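Local structure of serine protease inhibitor (Schistosoma haematobium, 3STO) at residues H24-S28 with L273-K277; D37-T41 with L300-L304. The protein is a serpin that probably inhibits serine-type endopeptidases. One frame throughout, in Å; residues are numbered along the deposited sequence.

Contact 1: H24-S28 with L273-K277; sequences HAYLS and LNGNK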
loop_
_atom_site.group_PDB
_atom_site.type_symbol
_atom_site.label_atom_id
_atom_site.label_comp_id
_atom_site.label_asym_id
_atom_site.label_seq_id
_atom_site.Cartn_x
_atom_site.Cartn_y
_atom_site.Cartn_z
ATOM N N HIS A 24 -5.824 -6.350 8.415
ATOM C CA HIS A 24 -7.266 -6.239 8.592
ATOM C C HIS A 24 -7.674 -5.071 9.496
ATOM O O HIS A 24 -8.572 -4.314 9.157
ATOM C CB HIS A 24 -7.864 -7.563 9.116
ATOM C CG HIS A 24 -9.363 -7.571 9.149
ATOM N ND1 HIS A 24 -10.089 -8.482 9.885
ATOM C CD2 HIS A 24 -10.270 -6.769 8.526
ATOM C CE1 HIS A 24 -11.384 -8.252 9.709
ATOM N NE2 HIS A 24 -11.519 -7.216 8.897
ATOM N N ALA A 25 -6.983 -4.913 10.625
ATOM C CA ALA A 25 -7.294 -3.859 11.575
ATOM C C ALA A 25 -7.050 -2.528 10.922
ATOM O O ALA A 25 -7.835 -1.571 11.062
ATOM C CB ALA A 25 -6.421 -3.990 12.845
ATOM N N TYR A 26 -5.942 -2.456 10.209
ATOM C CA TYR A 26 -5.612 -1.222 9.543
ATOM C C TYR A 26 -6.658 -0.864 8.445
ATOM O O TYR A 26 -7.037 0.293 8.283
ATOM C CB TYR A 26 -4.206 -1.300 8.985
ATOM C CG TYR A 26 -3.920 -0.233 7.985
ATOM C CD1 TYR A 26 -3.676 1.075 8.403
ATOM C CD2 TYR A 26 -3.922 -0.512 6.606
ATOM C CE1 TYR A 26 -3.415 2.093 7.487
ATOM C CE2 TYR A 26 -3.653 0.487 5.670
ATOM C CZ TYR A 26 -3.401 1.796 6.128
ATOM O OH TYR A 26 -3.119 2.817 5.254
ATOM N N LEU A 27 -7.130 -1.857 7.704
ATOM C CA LEU A 27 -8.023 -1.574 6.574
ATOM C C LEU A 27 -9.452 -1.258 7.021
ATOM O O LEU A 27 -10.040 -0.346 6.489
ATOM C CB LEU A 27 -7.976 -2.693 5.524
ATOM C CG LEU A 27 -6.733 -2.802 4.635
ATOM C CD1 LEU A 27 -6.763 -4.085 3.845
ATOM C CD2 LEU A 27 -6.595 -1.626 3.698
ATOM N N SER A 28 -9.980 -1.951 8.034
ATOM C CA SER A 28 -11.315 -1.612 8.540
ATOM C C SER A 28 -11.420 -0.237 9.132
ATOM O O SER A 28 -12.509 0.281 9.260
ATOM C CB SER A 28 -11.851 -2.594 9.569
ATOM O OG SER A 28 -10.812 -3.106 10.350
ATOM N N LEU A 273 -12.450 -4.412 0.224
ATOM C CA LEU A 273 -11.544 -3.297 0.448
ATOM C C LEU A 273 -11.233 -3.137 1.958
ATOM O O LEU A 273 -10.078 -2.942 2.344
ATOM C CB LEU A 273 -12.091 -1.998 -0.160
ATOM C CG LEU A 273 -11.129 -0.801 -0.045
ATOM C CD1 LEU A 273 -9.940 -0.960 -0.984
ATOM C CD2 LEU A 273 -11.833 0.543 -0.289
ATOM N N ASN A 274 -12.245 -3.251 2.818
ATOM C CA ASN A 274 -12.008 -3.070 4.240
ATOM C C ASN A 274 -11.503 -4.349 4.938
ATOM O O ASN A 274 -11.155 -4.317 6.111
ATOM C CB ASN A 274 -13.235 -2.471 4.953
ATOM C CG ASN A 274 -14.415 -3.419 5.013
ATOM O OD1 ASN A 274 -14.266 -4.636 4.979
ATOM N ND2 ASN A 274 -15.609 -2.856 5.101
ATOM N N GLY A 275 -11.457 -5.463 4.204
ATOM C CA GLY A 275 -10.942 -6.712 4.734
ATOM C C GLY A 275 -11.920 -7.593 5.519
ATOM O O GLY A 275 -11.546 -8.664 5.972
ATOM N N ASN A 276 -13.167 -7.162 5.679
ATOM C CA ASN A 276 -14.165 -8.009 6.330
ATOM C C ASN A 276 -14.412 -9.277 5.545
ATOM O O ASN A 276 -14.785 -10.306 6.103
ATOM C CB ASN A 276 -15.490 -7.259 6.544
ATOM C CG ASN A 276 -15.370 -6.147 7.576
ATOM O OD1 ASN A 276 -14.370 -6.056 8.298
ATOM N ND2 ASN A 276 -16.371 -5.286 7.635
ATOM N N LYS A 277 -14.237 -9.190 4.232
ATOM C CA LYS A 277 -14.274 -10.358 3.373
ATOM C C LYS A 277 -12.845 -10.624 2.944
ATOM O O LYS A 277 -12.082 -9.684 2.713
ATOM C CB LYS A 277 -15.135 -10.095 2.166
ATOM C CG LYS A 277 -16.622 -10.404 2.310
ATOM C CD LYS A 277 -17.361 -9.773 1.083
ATOM C CE LYS A 277 -18.696 -10.425 0.787
ATOM N NZ LYS A 277 -19.778 -9.983 1.690
#
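In this serpin fold, helix 18-30 packs against the turn that leaves helix 269-273, a turn built on an Asx turn in which Asn274 OD1 accepts from Asn276 N at 2.8 Å. Gly275, the first residue to depart from helical angles, has phi of 85°. That angle by itself calls for glycine, and a CB here would also clash with the ring of His24, whose CA lies 5.3 Å from Gly275 CA. The CA atoms of Ser28 and Asn274 are 4.6 Å apart.

Leu27 points at the turn and makes van der Waals contact with main-chain carbonyls, its CB 3.6 Å from Asn274 O and its CD1 3.8 Å from Leu273 O, while Leu273 turns its side chain to strand 392-399. Polar contacts line the more open margin. Glu271 takes hydrogen bonds from the side-chain ND2 atoms of Asn274 and Asn276, and Ser28 OG returns to His24 O within its own helix. Gly275 O lies over one face of the imidazole, whereas at the ring edge His24 NE2 donates to Asn276 OD1 at 3.1 Å, nearly linearly.

Contact 2: D37-T41 with L300-L304; sequences DNFLT and LKNTL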
loop_
_atom_site.group_PDB
_atom_site.type_symbol
_atom_site.label_atom_id
_atom_site.label_comp_id
_atom_site.label_asym_id
_atom_site.label_seq_id
_atom_site.Cartn_x
_atom_site.Cartn_y
_atom_site.Cartn_z
ATOM N N ASP A 37 -14.312 9.404 -1.736
ATOM C CA ASP A 37 -13.122 9.727 -2.508
ATOM C C ASP A 37 -12.537 8.521 -3.253
ATOM O O ASP A 37 -12.871 7.377 -2.970
ATOM C CB ASP A 37 -12.044 10.318 -1.586
ATOM C CG ASP A 37 -12.542 11.500 -0.775
ATOM O OD1 ASP A 37 -13.139 12.428 -1.361
ATOM O OD2 ASP A 37 -12.331 11.508 0.458
ATOM N N ASN A 38 -11.627 8.785 -4.179
ATOM C CA ASN A 38 -10.659 7.751 -4.532
ATOM C C ASN A 38 -9.854 7.347 -3.273
ATOM O O ASN A 38 -9.560 8.163 -2.399
ATOM C CB ASN A 38 -9.699 8.203 -5.630
ATOM C CG ASN A 38 -10.389 8.451 -6.984
ATOM O OD1 ASN A 38 -11.373 7.789 -7.350
ATOM N ND2 ASN A 38 -9.839 9.398 -7.743
ATOM N N PHE A 39 -9.524 6.075 -3.165
ATOM C CA PHE A 39 -8.720 5.622 -2.058
ATOM C C PHE A 39 -7.596 4.717 -2.569
ATOM O O PHE A 39 -7.805 3.922 -3.484
ATOM C CB PHE A 39 -9.578 4.878 -1.029
ATOM C CG PHE A 39 -8.783 4.293 0.067
ATOM C CD1 PHE A 39 -8.345 5.095 1.128
ATOM C CD2 PHE A 39 -8.410 2.947 0.027
ATOM C CE1 PHE A 39 -7.555 4.555 2.184
ATOM C CE2 PHE A 39 -7.625 2.390 1.067
ATOM C CZ PHE A 39 -7.197 3.199 2.156
ATOM N N LEU A 40 -6.419 4.830 -1.964
ATOM C CA LEU A 40 -5.265 4.033 -2.371
ATOM C C LEU A 40 -4.366 3.811 -1.145
ATOM O O LEU A 40 -4.008 4.758 -0.464
ATOM C CB LEU A 40 -4.511 4.778 -3.482
ATOM C CG LEU A 40 -3.172 4.260 -3.975
ATOM C CD1 LEU A 40 -3.318 2.843 -4.435
ATOM C CD2 LEU A 40 -2.615 5.126 -5.087
ATOM N N THR A 41 -4.034 2.563 -0.847
ATOM C CA THR A 41 -3.096 2.279 0.222
ATOM C C THR A 41 -2.292 0.972 0.072
ATOM O O THR A 41 -2.758 -0.015 -0.506
ATOM C CB THR A 41 -3.807 2.230 1.602
ATOM O OG1 THR A 41 -2.835 2.349 2.653
ATOM C CG2 THR A 41 -4.605 0.910 1.751
ATOM N N LEU A 300 -3.642 7.216 -10.080
ATOM C CA LEU A 300 -3.914 7.827 -8.768
ATOM C C LEU A 300 -2.646 8.127 -8.012
ATOM O O LEU A 300 -1.734 7.287 -7.912
ATOM C CB LEU A 300 -4.746 6.937 -7.837
ATOM C CG LEU A 300 -6.006 6.230 -8.264
ATOM C CD1 LEU A 300 -6.655 5.662 -7.014
ATOM C CD2 LEU A 300 -6.937 7.161 -9.026
ATOM N N LYS A 301 -2.619 9.322 -7.448
ATOM C CA LYS A 301 -1.633 9.700 -6.437
ATOM C C LYS A 301 -2.329 10.042 -5.126
ATOM O O LYS A 301 -3.451 10.523 -5.110
ATOM C CB LYS A 301 -0.815 10.883 -6.931
ATOM C CG LYS A 301 0.029 10.438 -8.036
ATOM C CD LYS A 301 0.823 11.551 -8.702
ATOM C CE LYS A 301 1.282 11.005 -10.070
ATOM N NZ LYS A 301 2.267 11.907 -10.836
ATOM N N ASN A 302 -1.668 9.795 -4.013
ATOM C CA ASN A 302 -2.232 10.252 -2.765
ATOM C C ASN A 302 -1.223 10.257 -1.638
ATOM O O ASN A 302 -0.159 9.623 -1.728
ATOM C CB ASN A 302 -3.514 9.480 -2.413
ATOM C CG ASN A 302 -3.256 8.206 -1.665
ATOM O OD1 ASN A 302 -2.119 7.730 -1.549
ATOM N ND2 ASN A 302 -4.317 7.637 -1.144
ATOM N N THR A 303 -1.570 10.995 -0.594
ATOM C CA THR A 303 -0.748 11.139 0.610
ATOM C C THR A 303 -1.653 10.869 1.793
ATOM O O THR A 303 -2.647 11.554 1.991
ATOM C CB THR A 303 -0.260 12.568 0.759
ATOM O OG1 THR A 303 0.610 12.896 -0.330
ATOM C CG2 THR A 303 0.499 12.717 2.057
ATOM N N LEU A 304 -1.357 9.832 2.553
ATOM C CA LEU A 304 -2.156 9.545 3.734
ATOM C C LEU A 304 -1.430 9.989 4.994
ATOM O O LEU A 304 -0.206 9.762 5.132
ATOM C CB LEU A 304 -2.408 8.054 3.835
ATOM C CG LEU A 304 -3.356 7.406 2.852
ATOM C CD1 LEU A 304 -3.375 5.932 3.178
ATOM C CD2 LEU A 304 -4.730 8.033 2.994
#
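Leu300 opens the interface from strand 287-305. Its side chain points at the opposing segment, with CB 3.9 Å from Leu40 CD2, the apolar centre of the contact, and CD2 3.9 Å from Asn38 ND2. The carboxamide of Asn38 is engaged elsewhere too, OD1 accepting from the backbone of Met400 and Asn401.

Lys301 turns away, sending NZ to Leu171 O. Asn302 comes back toward the interface and makes its one direct polar link: ND2 donates to Leu40 O at 3.0 Å, while OD1 accepts from Asn344 ND2 on strand 339-348. The amide thus joins a main-chain carbonyl of one sheet layer to a neighbouring strand of its own layer.

Thr303 points away again. Leu304 extends the contact, its CD1 lying 3.7 Å from Thr41 OG1 and 3.9 Å from Leu40 O; that threonine hydroxyl is hydrogen-bonded to Tyr26 OH and Gln342 OE1.

The two strands cross at 70°, with axes 7.5 Å apart, so they are not paired edge to edge; side chains of strand 287-305 reach both side chains and backbone of segment 37-41. Strand 39-41 pairs antiparallel with strand 392-399, and strand 287-305 with strand 339-348. This is the stacking of sheet B on sheet A that marks the core of the serpin fold.

Overall arrangement
Helix 18-30 and strand 39-41 are consecutive elements of the chain, and together they connect the two contacts, whose centres lie 16 Å apart. Strand 39-41 is layered between helix 18-30 and strand 287-305. On its helix side, Tyr26 OH sits 2.7 Å from Thr41 OG1, a probable hydrogen bond, and Leu27 CD2 lies 3.8 Å from Thr41 CG2. The other segment of contact 1 also reaches this strand, with Leu273 CD2 4.2 Å from Phe39 CD2. Tyr26 OH even approaches Leu304 CD1, at 3.8 Å. Contact 2 is buried, contact 1 only partly so. In serpins, the reactive-centre loop follows the strand corresponding to 339-348, the neighbour of strand 287-305.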